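Local coordinates for protein phenylacetaldehyde dehydrogenase (Burkholderia cenocepacia, PDB 4O5H) that probably oxidises phenylacetaldehyde to phenylacetate with NAD+, as a member of the aldehyde dehydrogenase family, at residues G286-I291 with V316-S321; N307-N312 with P418-M423; K363-V368 with F394-T399; R381-G386 with V400-T405; V410-I415 with D437-L442. One frame throughout, in Å; residues are numbered along the deposited sequence. Where two conformers were deposited one is given.

Interaction 1: residues G286-I291 with V316-S321; sequences GKSPVI and VCTAGS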
# COMPACT_ATOMS: atom_id res chain seq x y z
N GLY A 286 -17.29 -0.43 -6.37
CA GLY A 286 -17.86 0.88 -6.12
C GLY A 286 -19.37 0.88 -6.15
O GLY A 286 -19.99 -0.01 -6.76
N LYS A 287 -19.93 1.89 -5.51
CA LYS A 287 -21.34 2.19 -5.59
C LYS A 287 -21.45 3.71 -5.45
O LYS A 287 -22.01 4.23 -4.50
CB LYS A 287 -22.15 1.45 -4.49
CG LYS A 287 -23.65 1.53 -4.69
CD LYS A 287 -24.14 0.45 -5.66
CE LYS A 287 -25.57 0.70 -6.09
NZ LYS A 287 -26.08 -0.38 -6.96
N SER A 288 -20.92 4.39 -6.45
CA SER A 288 -20.64 5.80 -6.36
C SER A 288 -21.91 6.62 -6.41
O SER A 288 -22.79 6.36 -7.26
CB SER A 288 -19.74 6.22 -7.52
OG SER A 288 -18.52 5.49 -7.51
N PRO A 289 -22.04 7.61 -5.53
CA PRO A 289 -23.26 8.43 -5.51
C PRO A 289 -23.12 9.67 -6.37
O PRO A 289 -22.03 10.17 -6.55
CB PRO A 289 -23.36 8.86 -4.06
CG PRO A 289 -21.95 8.93 -3.59
CD PRO A 289 -21.22 7.82 -4.32
N VAL A 290 -24.26 10.17 -6.84
CA VAL A 290 -24.36 11.37 -7.63
C VAL A 290 -25.32 12.27 -6.86
O VAL A 290 -26.51 11.93 -6.69
CB VAL A 290 -24.98 11.02 -8.98
CG1 VAL A 290 -25.26 12.27 -9.80
CG2 VAL A 290 -24.06 10.07 -9.75
N ILE A 291 -24.84 13.41 -6.40
CA ILE A 291 -25.65 14.31 -5.57
C ILE A 291 -26.02 15.54 -6.37
O ILE A 291 -25.16 16.29 -6.79
CB ILE A 291 -24.85 14.74 -4.35
CG1 ILE A 291 -24.46 13.52 -3.52
CG2 ILE A 291 -25.64 15.74 -3.49
CD1 ILE A 291 -23.49 13.86 -2.40
N VAL A 316 -18.55 0.19 -15.27
CA VAL A 316 -17.55 1.15 -14.87
C VAL A 316 -17.48 1.11 -13.34
O VAL A 316 -18.50 1.19 -12.66
CB VAL A 316 -17.97 2.55 -15.31
CG1 VAL A 316 -16.86 3.55 -15.02
CG2 VAL A 316 -18.33 2.59 -16.79
N CYS A 317 -16.27 0.99 -12.82
CA CYS A 317 -16.10 0.85 -11.38
C CYS A 317 -16.66 2.05 -10.63
O CYS A 317 -17.28 1.90 -9.59
CB CYS A 317 -14.63 0.65 -11.04
SG CYS A 317 -13.57 2.02 -11.49
N THR A 318 -16.50 3.25 -11.20
CA THR A 318 -17.09 4.48 -10.64
C THR A 318 -18.43 4.89 -11.21
O THR A 318 -18.81 6.05 -11.11
CB THR A 318 -16.15 5.68 -10.88
OG1 THR A 318 -15.82 5.78 -12.28
CG2 THR A 318 -14.91 5.52 -10.09
N ALA A 319 -19.17 3.97 -11.83
CA ALA A 319 -20.49 4.32 -12.35
C ALA A 319 -21.31 5.02 -11.29
O ALA A 319 -21.33 4.63 -10.10
CB ALA A 319 -21.22 3.08 -12.81
N GLY A 320 -22.01 6.08 -11.70
CA GLY A 320 -22.89 6.82 -10.82
C GLY A 320 -24.19 6.07 -10.59
O GLY A 320 -25.22 6.41 -11.14
N SER A 321 -24.12 5.06 -9.74
CA SER A 321 -25.17 4.09 -9.61
C SER A 321 -26.26 4.41 -8.60
O SER A 321 -27.33 3.79 -8.63
CB SER A 321 -24.57 2.70 -9.33
OG SER A 321 -23.74 2.72 -8.19
O HOH W 1 -21.81 0.60 -8.73
O HOH W 2 -27.66 1.07 -8.90
O HOH W 3 -19.67 3.07 -8.53
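Ser288 and Ser321 belong to a buried, water-bridged junction between two neighbouring parallel strands, at the start of each. The direct backbone link is slight. Ser321 N reaches Ser288 O at 3.1 Å, a weak bond bent to 125°. Three waters do much of the joining. Water 3 accepts from Ser288 N at 2.8 Å and donates to Cys317 O and Ala319 O, and so ties Ser288 to two carbonyls of the beta turn Val316-Ala319. In the same turn, Thr318 OG1 is hydrogen-bonded to Ser472 OG. Water 1 donates to Gly286 O at 2.8 Å and is also hydrogen-bonded to Ser321 OG. Water 2 accepts from Lys287 NZ and donates to Ser321 O. Lys287 bends at its second torsion (84°), and its CD lies 3.4 Å from Ser321 OG. The ammonium beyond is further held by Val410 O and Glu413 O. Apolar packing is small: Val290 CG2 rests on Gly320 CA at 3.6 Å. Gly286 has no side chain, and its CA comes within 3.7 Å of Cys317 O. Ser288 CB sits 3.4 Å from Ala319 O.

Both segments carry family signatures. Cys317 matches the active-site cysteine motif, and Gly286 to Pro289 fall in the glutamate motif, so the junction probably lies beside the catalytic centre. The contact joins the two strands of a beta-alpha-beta unit, strand 288-292, helix 298-310 and strand 320-326. Strand 443-447 borders strand 288-292 on its other edge, and helix 428-436 packs on Pro289 and Ile291.

Interaction 2: residues N307-N312 with P418-M423; sequences NAIFFN and PVLVAM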
# COMPACT_ATOMS: atom_id res chain seq x y z
N ASN A 307 -25.72 10.09 -18.07
CA ASN A 307 -24.38 9.75 -18.51
C ASN A 307 -23.56 9.05 -17.44
O ASN A 307 -22.80 8.10 -17.74
CB ASN A 307 -23.64 11.00 -19.01
CG ASN A 307 -24.26 11.58 -20.29
OD1 ASN A 307 -25.17 10.98 -20.92
ND2 ASN A 307 -23.76 12.77 -20.70
N ALA A 308 -23.69 9.51 -16.20
CA ALA A 308 -22.94 8.97 -15.10
C ALA A 308 -23.19 7.47 -14.88
O ALA A 308 -22.26 6.73 -14.48
CB ALA A 308 -23.24 9.72 -13.83
N ILE A 309 -24.39 7.00 -15.19
CA ILE A 309 -24.72 5.59 -15.05
C ILE A 309 -24.59 4.81 -16.36
O ILE A 309 -24.15 3.71 -16.34
CB ILE A 309 -26.08 5.37 -14.35
CG1 ILE A 309 -26.38 3.87 -14.14
CG2 ILE A 309 -27.23 6.01 -15.11
CD1 ILE A 309 -25.27 3.09 -13.44
N PHE A 310 -25.00 5.36 -17.48
CA PHE A 310 -25.14 4.54 -18.67
C PHE A 310 -23.87 4.48 -19.50
O PHE A 310 -23.79 3.68 -20.42
CB PHE A 310 -26.35 5.00 -19.51
CG PHE A 310 -27.67 4.92 -18.78
CD1 PHE A 310 -28.02 3.78 -18.06
CD2 PHE A 310 -28.57 5.97 -18.81
CE1 PHE A 310 -29.22 3.70 -17.38
CE2 PHE A 310 -29.76 5.90 -18.12
CZ PHE A 310 -30.08 4.76 -17.40
N PHE A 311 -22.91 5.38 -19.25
CA PHE A 311 -21.60 5.33 -19.92
C PHE A 311 -21.03 3.90 -19.83
O PHE A 311 -21.09 3.26 -18.76
CB PHE A 311 -20.65 6.33 -19.27
CG PHE A 311 -19.20 6.15 -19.64
CD1 PHE A 311 -18.81 6.23 -20.95
CD2 PHE A 311 -18.22 6.02 -18.66
CE1 PHE A 311 -17.47 6.06 -21.29
CE2 PHE A 311 -16.87 5.85 -18.99
CZ PHE A 311 -16.51 5.89 -20.32
N ASN A 312 -20.56 3.40 -20.96
CA ASN A 312 -20.02 2.04 -21.06
C ASN A 312 -20.97 0.97 -20.49
O ASN A 312 -20.52 0.02 -19.85
CB ASN A 312 -18.65 1.95 -20.36
CG ASN A 312 -17.79 0.80 -20.87
OD1 ASN A 312 -17.75 0.54 -22.07
ND2 ASN A 312 -17.15 0.08 -19.95
N PRO A 418 -26.26 -1.30 -16.47
CA PRO A 418 -26.89 -0.01 -16.71
C PRO A 418 -28.15 0.13 -15.87
O PRO A 418 -29.26 0.27 -16.41
CB PRO A 418 -27.19 -0.04 -18.21
CG PRO A 418 -27.46 -1.48 -18.50
CD PRO A 418 -26.58 -2.26 -17.54
N VAL A 419 -27.96 0.16 -14.56
CA VAL A 419 -29.04 0.20 -13.62
C VAL A 419 -28.78 1.30 -12.60
O VAL A 419 -27.84 1.23 -11.82
CB VAL A 419 -29.18 -1.15 -12.89
CG1 VAL A 419 -30.37 -1.14 -11.95
CG2 VAL A 419 -29.29 -2.31 -13.88
N LEU A 420 -29.68 2.27 -12.58
CA LEU A 420 -29.66 3.38 -11.64
C LEU A 420 -30.71 3.20 -10.54
O LEU A 420 -31.79 2.70 -10.82
CB LEU A 420 -29.99 4.68 -12.38
CG LEU A 420 -29.94 5.99 -11.59
CD1 LEU A 420 -28.57 6.28 -11.04
CD2 LEU A 420 -30.38 7.16 -12.45
N VAL A 421 -30.35 3.57 -9.31
CA VAL A 421 -31.35 3.74 -8.26
C VAL A 421 -31.37 5.23 -7.94
O VAL A 421 -30.31 5.85 -7.87
CB VAL A 421 -31.09 2.87 -7.02
CG1 VAL A 421 -31.12 1.40 -7.39
CG2 VAL A 421 -29.75 3.21 -6.34
N ALA A 422 -32.56 5.81 -7.78
CA ALA A 422 -32.66 7.25 -7.58
C ALA A 422 -33.63 7.58 -6.45
O ALA A 422 -34.78 7.11 -6.47
CB ALA A 422 -33.11 7.92 -8.85
N MET A 423 -33.18 8.44 -5.54
CA MET A 423 -33.94 8.82 -4.33
C MET A 423 -33.81 10.31 -4.02
O MET A 423 -32.79 10.91 -4.35
CB MET A 423 -33.43 8.02 -3.13
CG MET A 423 -33.78 6.52 -3.18
SD MET A 423 -32.55 5.46 -2.35
CE MET A 423 -31.27 5.44 -3.58
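Ile309 and Phe310, at the end of helix 298-310, pack on Pro418, Val419 and Leu420, where strand 419-425 begins. The contact is van der Waals throughout, and no hydrogen bond crosses it. The close part lies along the strand backbone. Ile309 CD1 is 3.6 Å from Val419 O. CG1 of Ile309 is anti to the backbone N (chi1 -177°), and this lays the end of the chain across the Val419 peptide. Phe310 comes in by its rim. Its CE1 is 3.6 Å from Pro418 O, which lies in the ring plane at the edge. The ring also crosses the proline at about a right angle, with Phe310 CD1 3.9 Å from Pro418 CB. One face of the ring is filled from its own segment by Ile309 CG2, which stands 3.6 Å above the ring centre. The two helix side chains therefore brace each other as they meet the strand.

Contact is looser further along the strand. Ile309 CG1 and CG2 meet Leu420 near its CB, CG1 at 4.1 Å. The five touching residues are all buried. Exposure begins outside the contact, at Asn307, which is exposed on another side of the helix, and at Phe311, which leaves the helical path and is partly exposed.

The helix also hands Ala308 O to Gly320 N, at the head of strand 320-326, the strand next to 419-425. Helix 330-343 packs on Phe310 and Leu420. Helix 362-378 packs on Val419, and strand 399-402 pairs with strand 419-425.

Interaction 3: residues K363-V368 with F394-T399; sequences KQRERV and FFVEPT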
# COMPACT_ATOMS: atom_id res chain seq x y z
N LYS A 363 -23.05 -14.41 -18.39
CA LYS A 363 -22.96 -14.40 -16.93
C LYS A 363 -23.26 -13.01 -16.40
O LYS A 363 -23.95 -12.86 -15.40
CB LYS A 363 -21.54 -14.81 -16.46
N GLN A 364 -22.77 -11.99 -17.09
CA GLN A 364 -23.02 -10.63 -16.67
C GLN A 364 -24.47 -10.27 -16.84
O GLN A 364 -25.03 -9.64 -15.94
CB GLN A 364 -22.16 -9.62 -17.41
CG GLN A 364 -20.81 -9.41 -16.79
CD GLN A 364 -20.87 -9.11 -15.33
OE1 GLN A 364 -20.38 -9.91 -14.55
NE2 GLN A 364 -21.49 -8.01 -14.95
N ARG A 365 -25.09 -10.68 -17.94
CA ARG A 365 -26.52 -10.44 -18.09
C ARG A 365 -27.32 -11.14 -16.98
O ARG A 365 -28.22 -10.55 -16.41
CB ARG A 365 -27.01 -10.87 -19.45
CG ARG A 365 -28.53 -10.68 -19.58
CD ARG A 365 -29.05 -11.29 -20.83
NE ARG A 365 -28.74 -12.75 -20.88
CZ ARG A 365 -28.58 -13.48 -21.99
NH1 ARG A 365 -28.70 -12.94 -23.19
NH2 ARG A 365 -28.28 -14.79 -21.90
N GLU A 366 -26.94 -12.38 -16.65
CA GLU A 366 -27.61 -13.11 -15.59
C GLU A 366 -27.51 -12.38 -14.24
O GLU A 366 -28.52 -12.16 -13.59
CB GLU A 366 -27.01 -14.51 -15.48
CG GLU A 366 -27.57 -15.37 -14.37
CD GLU A 366 -26.97 -16.77 -14.33
OE1 GLU A 366 -26.38 -17.21 -15.32
OE2 GLU A 366 -27.12 -17.46 -13.31
N ARG A 367 -26.32 -11.90 -13.91
CA ARG A 367 -26.13 -11.12 -12.69
C ARG A 367 -26.93 -9.82 -12.65
O ARG A 367 -27.61 -9.51 -11.67
CB ARG A 367 -24.67 -10.76 -12.51
CG ARG A 367 -23.81 -11.91 -12.03
CD ARG A 367 -22.36 -11.49 -11.87
NE ARG A 367 -22.25 -10.41 -10.89
CZ ARG A 367 -22.25 -10.59 -9.57
NH1 ARG A 367 -22.38 -11.82 -9.05
NH2 ARG A 367 -22.13 -9.56 -8.77
N VAL A 368 -26.85 -9.06 -13.73
CA VAL A 368 -27.50 -7.77 -13.77
C VAL A 368 -29.01 -7.93 -13.71
O VAL A 368 -29.68 -7.22 -12.95
CB VAL A 368 -27.05 -6.97 -15.02
CG1 VAL A 368 -27.89 -5.73 -15.20
CG2 VAL A 368 -25.60 -6.58 -14.89
N PHE A 394 -25.90 -10.17 -25.58
CA PHE A 394 -26.15 -10.10 -24.14
C PHE A 394 -26.68 -8.72 -23.74
O PHE A 394 -26.16 -8.04 -22.85
CB PHE A 394 -24.89 -10.49 -23.36
CG PHE A 394 -24.23 -11.72 -23.88
CD1 PHE A 394 -24.96 -12.89 -24.02
CD2 PHE A 394 -22.90 -11.71 -24.24
CE1 PHE A 394 -24.35 -14.05 -24.50
CE2 PHE A 394 -22.29 -12.86 -24.72
CZ PHE A 394 -22.99 -14.03 -24.84
N PHE A 395 -27.80 -8.33 -24.35
CA PHE A 395 -28.33 -6.99 -24.22
C PHE A 395 -29.29 -6.87 -23.03
O PHE A 395 -30.07 -7.79 -22.76
CB PHE A 395 -29.08 -6.63 -25.50
CG PHE A 395 -28.18 -6.37 -26.68
CD1 PHE A 395 -27.57 -5.13 -26.85
CD2 PHE A 395 -28.00 -7.35 -27.65
CE1 PHE A 395 -26.78 -4.87 -27.96
CE2 PHE A 395 -27.20 -7.10 -28.73
CZ PHE A 395 -26.58 -5.86 -28.89
N VAL A 396 -29.22 -5.72 -22.37
CA VAL A 396 -30.09 -5.35 -21.28
C VAL A 396 -30.49 -3.89 -21.42
O VAL A 396 -29.68 -3.06 -21.86
CB VAL A 396 -29.33 -5.51 -19.96
CG1 VAL A 396 -30.13 -4.91 -18.82
CG2 VAL A 396 -29.05 -6.99 -19.72
N GLU A 397 -31.76 -3.58 -21.15
CA GLU A 397 -32.27 -2.20 -21.23
C GLU A 397 -31.70 -1.29 -20.17
O GLU A 397 -31.55 -1.71 -19.02
CB GLU A 397 -33.76 -2.20 -21.03
CG GLU A 397 -34.51 -2.90 -22.13
CD GLU A 397 -35.98 -2.81 -21.91
OE1 GLU A 397 -36.43 -2.70 -20.73
OE2 GLU A 397 -36.68 -2.83 -22.93
N PRO A 398 -31.33 -0.06 -20.54
CA PRO A 398 -31.01 0.94 -19.54
C PRO A 398 -32.18 1.03 -18.60
O PRO A 398 -33.31 1.19 -19.05
CB PRO A 398 -30.86 2.23 -20.34
CG PRO A 398 -30.53 1.79 -21.71
CD PRO A 398 -31.25 0.49 -21.90
N THR A 399 -31.91 0.92 -17.31
CA THR A 399 -32.92 0.76 -16.31
C THR A 399 -32.79 1.79 -15.19
O THR A 399 -31.69 2.02 -14.66
CB THR A 399 -32.83 -0.67 -15.76
OG1 THR A 399 -33.08 -1.57 -16.82
CG2 THR A 399 -33.84 -0.91 -14.70
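Arg365 carries most of this contact, reaching from helix 362-378 to Phe394, Phe395 and Val396 in the loop before strand 399-402. Its guanidinium turns one face to the rim of the Phe394 ring. Arg365 NH1 is 3.8 Å from Phe394 CD1 and lies near the ring plane. The two planes stand 79° apart. Lower down the chain, Arg365 CG meets Val396 CG2 at 3.7 Å. CD of Arg365 passes 4.1 Å from Phe395 O. One helical turn on, Val368 CG1 touches Val396 CG1 more loosely, at 4.3 Å.

The arginine chain leaves anti to the backbone N, runs straight and then bends at chi3 (58°), which brings the guanidinium to Phe394. Beyond this shell, Thr399 OG1 donates to Glu397 O at 2.7 Å, from above the carbonyl plane, and is also hydrogen-bonded to Gly386 N. Val396 also packs on Cys369, and Phe394 on Ala362, both of the same helix.

No hydrogen bond or salt bridge joins the segments. The ring offers its edge and not its pi face, so the pair is no standard cation-pi contact. Dispersion is probably the main attraction across the contact.

Interaction 4: residues R381-G386 with V400-T405; sequences RAAAGG and VLVDTT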
# COMPACT_ATOMS: atom_id res chain seq x y z
N ARG A 381 -39.60 0.14 -8.24
CA ARG A 381 -40.23 0.11 -9.54
C ARG A 381 -39.42 0.80 -10.60
O ARG A 381 -38.63 1.70 -10.30
CB ARG A 381 -41.65 0.68 -9.48
CG ARG A 381 -41.77 2.16 -9.59
CD ARG A 381 -43.23 2.61 -9.44
NE ARG A 381 -43.19 4.01 -9.04
CZ ARG A 381 -42.96 5.01 -9.89
NH1 ARG A 381 -42.82 4.78 -11.17
NH2 ARG A 381 -42.88 6.26 -9.43
N ALA A 382 -39.61 0.34 -11.83
CA ALA A 382 -38.85 0.85 -12.96
C ALA A 382 -39.52 2.07 -13.58
O ALA A 382 -40.63 2.01 -14.06
CB ALA A 382 -38.69 -0.23 -14.00
N ALA A 383 -38.84 3.20 -13.52
CA ALA A 383 -39.28 4.38 -14.24
C ALA A 383 -38.87 4.26 -15.69
O ALA A 383 -39.40 4.96 -16.55
CB ALA A 383 -38.65 5.63 -13.63
N ALA A 384 -37.87 3.42 -15.95
CA ALA A 384 -37.49 3.10 -17.32
C ALA A 384 -36.84 1.74 -17.34
O ALA A 384 -36.20 1.36 -16.37
CB ALA A 384 -36.55 4.17 -17.86
N GLY A 385 -36.99 1.02 -18.44
CA GLY A 385 -36.29 -0.24 -18.66
C GLY A 385 -36.81 -1.40 -17.83
O GLY A 385 -38.00 -1.48 -17.59
N GLY A 386 -35.91 -2.27 -17.40
CA GLY A 386 -36.26 -3.43 -16.59
C GLY A 386 -36.05 -4.86 -17.14
O GLY A 386 -35.87 -5.84 -16.36
N VAL A 400 -33.91 2.44 -14.87
CA VAL A 400 -33.95 3.40 -13.77
C VAL A 400 -34.98 2.95 -12.75
O VAL A 400 -36.16 2.77 -13.10
CB VAL A 400 -34.34 4.80 -14.26
CG1 VAL A 400 -34.42 5.80 -13.09
CG2 VAL A 400 -33.32 5.28 -15.29
N LEU A 401 -34.53 2.71 -11.53
CA LEU A 401 -35.37 2.26 -10.45
C LEU A 401 -35.61 3.37 -9.45
O LEU A 401 -34.68 4.06 -9.03
CB LEU A 401 -34.73 1.07 -9.73
CG LEU A 401 -34.44 -0.18 -10.58
CD1 LEU A 401 -33.76 -1.26 -9.77
CD2 LEU A 401 -35.75 -0.70 -11.16
N VAL A 402 -36.89 3.54 -9.08
CA VAL A 402 -37.31 4.48 -8.05
C VAL A 402 -38.10 3.75 -6.96
O VAL A 402 -38.36 2.57 -7.07
CB VAL A 402 -38.15 5.64 -8.62
CG1 VAL A 402 -37.33 6.40 -9.64
CG2 VAL A 402 -39.45 5.14 -9.23
N ASP A 403 -38.44 4.48 -5.91
CA ASP A 403 -39.09 3.91 -4.72
C ASP A 403 -38.17 2.93 -4.06
O ASP A 403 -38.60 1.95 -3.45
CB ASP A 403 -40.43 3.23 -5.04
CG ASP A 403 -41.47 4.18 -5.64
OD1 ASP A 403 -41.38 5.39 -5.42
OD2 ASP A 403 -42.39 3.67 -6.30
N THR A 404 -36.88 3.19 -4.18
CA THR A 404 -35.88 2.34 -3.53
C THR A 404 -35.57 2.87 -2.14
O THR A 404 -35.86 4.01 -1.83
CB THR A 404 -34.58 2.31 -4.32
OG1 THR A 404 -34.15 3.66 -4.57
CG2 THR A 404 -34.76 1.58 -5.63
N THR A 405 -35.00 2.02 -1.29
CA THR A 405 -34.54 2.43 0.04
C THR A 405 -33.10 1.93 0.27
O THR A 405 -32.65 1.00 -0.42
CB THR A 405 -35.40 1.81 1.16
OG1 THR A 405 -35.21 0.40 1.12
CG2 THR A 405 -36.87 2.15 0.98
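Arg381 folds back over Val402 and Asp403 across an antiparallel strand pair. Its CG sits between the backbone N and the carbonyl carbon (chi1 85°), and the chain then runs extended to NE. Val402 CG2 lies over the centre of one face of the guanidinium, 3.6 Å from Arg381 CZ. Arg381 NE makes a salt bridge to Asp403 OD2 at 2.9 Å. The bond is bent to 133°, and NE comes from above the carboxylate plane, the two planes being 65° apart. The methyl and the carboxylate thus fix the exposed guanidinium from two directions.

Behind these side chains, Arg381 and Val402 form a hydrogen-bonded pair. Arg381 N donates to Val402 O at 3.0 Å, and Val402 N to Arg381 O at 2.8 Å. Next comes a classic beta bulge, with Ala383 and Ala384 both facing Val400. Ala383 N reaches Val400 O at 2.7 Å, and Ala384 N makes a weak 3.4 Å bond to the same oxygen. Val400 N closes the pair on Ala384 O at 2.9 Å. Strand 381-384 is outermost in the seven-stranded sheet within this chain.

The two faces have different neighbours. Ala384, Val400 and Val402 lie against helix 330-343. On the other face, Ala382 CB is 4.1 Å from Leu401 CD2, and both residues pack on Phe376 of helix 362-378.

Interaction 5: residues V410-I415 with D437-L442; sequences VVREEI and DTPYGL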
# COMPACT_ATOMS: atom_id res chain seq x y z
N VAL A 410 -30.28 -3.75 -4.40
CA VAL A 410 -29.91 -2.88 -5.54
C VAL A 410 -29.26 -1.58 -5.14
O VAL A 410 -28.51 -1.01 -5.91
CB VAL A 410 -31.09 -2.54 -6.49
CG1 VAL A 410 -31.45 -3.75 -7.33
CG2 VAL A 410 -32.29 -2.00 -5.73
N VAL A 411 -29.57 -1.09 -3.95
CA VAL A 411 -28.90 0.10 -3.45
C VAL A 411 -27.57 -0.23 -2.78
O VAL A 411 -26.62 0.56 -2.90
CB VAL A 411 -29.80 0.91 -2.49
CG1 VAL A 411 -29.12 2.17 -2.00
CG2 VAL A 411 -31.13 1.29 -3.17
N ARG A 412 -27.50 -1.34 -2.05
CA ARG A 412 -26.30 -1.66 -1.28
C ARG A 412 -25.18 -2.28 -2.09
O ARG A 412 -24.00 -2.03 -1.84
CB ARG A 412 -26.65 -2.61 -0.16
CG ARG A 412 -27.64 -1.89 0.73
CD ARG A 412 -27.37 -2.00 2.22
NE ARG A 412 -26.05 -1.47 2.57
CZ ARG A 412 -25.82 -0.25 3.07
NH1 ARG A 412 -26.82 0.59 3.34
NH2 ARG A 412 -24.58 0.11 3.33
N GLU A 413 -25.54 -3.08 -3.09
CA GLU A 413 -24.56 -3.89 -3.80
C GLU A 413 -24.25 -3.36 -5.21
O GLU A 413 -25.13 -2.84 -5.90
CB GLU A 413 -25.10 -5.32 -3.91
CG GLU A 413 -25.25 -6.00 -2.56
CD GLU A 413 -25.82 -7.40 -2.66
OE1 GLU A 413 -25.57 -8.13 -3.64
OE2 GLU A 413 -26.52 -7.77 -1.73
N GLU A 414 -23.01 -3.54 -5.63
CA GLU A 414 -22.55 -3.18 -6.98
C GLU A 414 -23.18 -4.11 -8.01
O GLU A 414 -23.02 -5.33 -7.92
CB GLU A 414 -21.01 -3.26 -7.10
CG GLU A 414 -20.47 -2.88 -8.50
CD GLU A 414 -18.96 -2.57 -8.55
OE1 GLU A 414 -18.25 -3.19 -7.80
OE2 GLU A 414 -18.50 -1.64 -9.30
N ILE A 415 -23.85 -3.51 -8.98
CA ILE A 415 -24.56 -4.23 -10.04
C ILE A 415 -23.71 -4.38 -11.27
O ILE A 415 -23.69 -5.44 -11.91
CB ILE A 415 -25.88 -3.49 -10.38
CG1 ILE A 415 -26.81 -3.50 -9.17
CG2 ILE A 415 -26.58 -4.14 -11.56
CD1 ILE A 415 -28.05 -2.63 -9.32
N ASP A 437 -23.23 6.11 3.04
CA ASP A 437 -23.82 4.87 3.55
C ASP A 437 -23.59 3.70 2.55
O ASP A 437 -24.52 3.22 1.87
CB ASP A 437 -25.34 5.09 3.81
CG ASP A 437 -26.04 3.85 4.34
OD1 ASP A 437 -25.40 3.10 5.11
OD2 ASP A 437 -27.21 3.59 3.97
N THR A 438 -22.33 3.26 2.52
CA THR A 438 -21.83 2.25 1.59
C THR A 438 -20.51 1.76 2.16
O THR A 438 -19.79 2.54 2.78
CB THR A 438 -21.65 2.80 0.16
OG1 THR A 438 -21.04 1.82 -0.68
CG2 THR A 438 -20.76 4.06 0.13
N PRO A 439 -20.16 0.50 1.92
CA PRO A 439 -18.82 0.06 2.26
C PRO A 439 -17.77 0.64 1.29
O PRO A 439 -16.60 0.60 1.59
CB PRO A 439 -18.90 -1.44 2.14
CG PRO A 439 -20.04 -1.69 1.21
CD PRO A 439 -21.03 -0.62 1.50
N TYR A 440 -18.21 1.19 0.15
CA TYR A 440 -17.30 1.61 -0.91
C TYR A 440 -16.87 3.06 -0.78
O TYR A 440 -17.34 3.78 0.10
CB TYR A 440 -17.96 1.38 -2.27
CG TYR A 440 -18.21 -0.08 -2.56
CD1 TYR A 440 -17.15 -0.98 -2.62
CD2 TYR A 440 -19.49 -0.56 -2.77
CE1 TYR A 440 -17.37 -2.32 -2.92
CE2 TYR A 440 -19.71 -1.89 -3.04
CZ TYR A 440 -18.64 -2.76 -3.13
OH TYR A 440 -18.86 -4.08 -3.43
N GLY A 441 -15.95 3.47 -1.65
CA GLY A 441 -15.47 4.85 -1.61
C GLY A 441 -14.62 5.18 -2.81
O GLY A 441 -13.54 5.75 -2.65
N LEU A 442 -15.09 4.83 -4.01
CA LEU A 442 -14.28 4.99 -5.19
C LEU A 442 -14.47 6.35 -5.85
O LEU A 442 -13.50 7.05 -6.12
CB LEU A 442 -14.57 3.87 -6.17
CG LEU A 442 -13.56 3.69 -7.31
CD1 LEU A 442 -12.10 3.60 -6.90
CD2 LEU A 442 -13.91 2.44 -8.09
O HOH W 4 -25.26 2.07 -0.75
O HOH W 5 -23.27 0.35 -1.09
O HOH W 6 -22.93 2.03 5.56
O HOH W 7 -21.32 -5.08 -3.79
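Arg412 and Asp437 form a salt bridge at the surface, between short helix 409-412 and the loop that leads into strand 443-447. Arg412 NH1 is 3.1 Å from Asp437 OD2. It also makes a weak bond to Asp437 OD1 at 3.4 Å. One nitrogen therefore addresses both carboxylate oxygens. OD2 lies near the guanidinium plane, yet NH1 meets the carboxylate from above its plane, and the two planes are 56° apart. Bends at chi2 and chi3 bring the guanidinium round to the aspartate. Arg412 was modelled in two conformers, so these bonds describe one of them. Asp437 OD2 has a further partner in Gln406 NE2.

Water provides a second kind of link. Water 4 donates to Val411 O and Asp437 O, both at 3.0 Å. Water 5 donates to Arg412 O at 2.6 Å and is hydrogen-bonded to Thr438 OG1. Water 7 accepts from Glu414 N at 2.9 Å and is hydrogen-bonded to Tyr440 OH, lying at the edge of the ring and in its plane. Within the loop, Thr438 OG1 accepts from Tyr440 N at 3.0 Å. This is an ST turn.

Van der Waals contact is thin. Arg412 NH2 lies 4.1 Å from Pro439 CD, and Glu414 CB is 4.3 Å from Tyr440 OH.

The polar links are mostly charge and water, and close van der Waals contacts are few. Arg412 has two conformers, so the salt bridge may be only partly occupied.

All five contacts serve one seven-stranded sheet and its connections, consistent with the catalytic domain of aldehyde dehydrogenases. Across it the order is 381-384, 399-402, 419-425, 320-326, 288-292, 443-447 and 465-468. Interaction 4 joins the first two strands and interaction 1 the fourth and fifth. Interaction 2 brings a helix onto strand 419-425 between them. Its centre lies about 8 Å from that of interaction 1 and 11 Å from that of interaction 4. Interactions 1 and 2 alternate along the chain, whereas 3 and 4 fall between the two segments of interaction 2. Interactions 2 and 5 also alternate, 410-415 preceding 418-423. Interaction 1 includes the probable catalytic cysteine loop; the others pack strands, helices and loops around it.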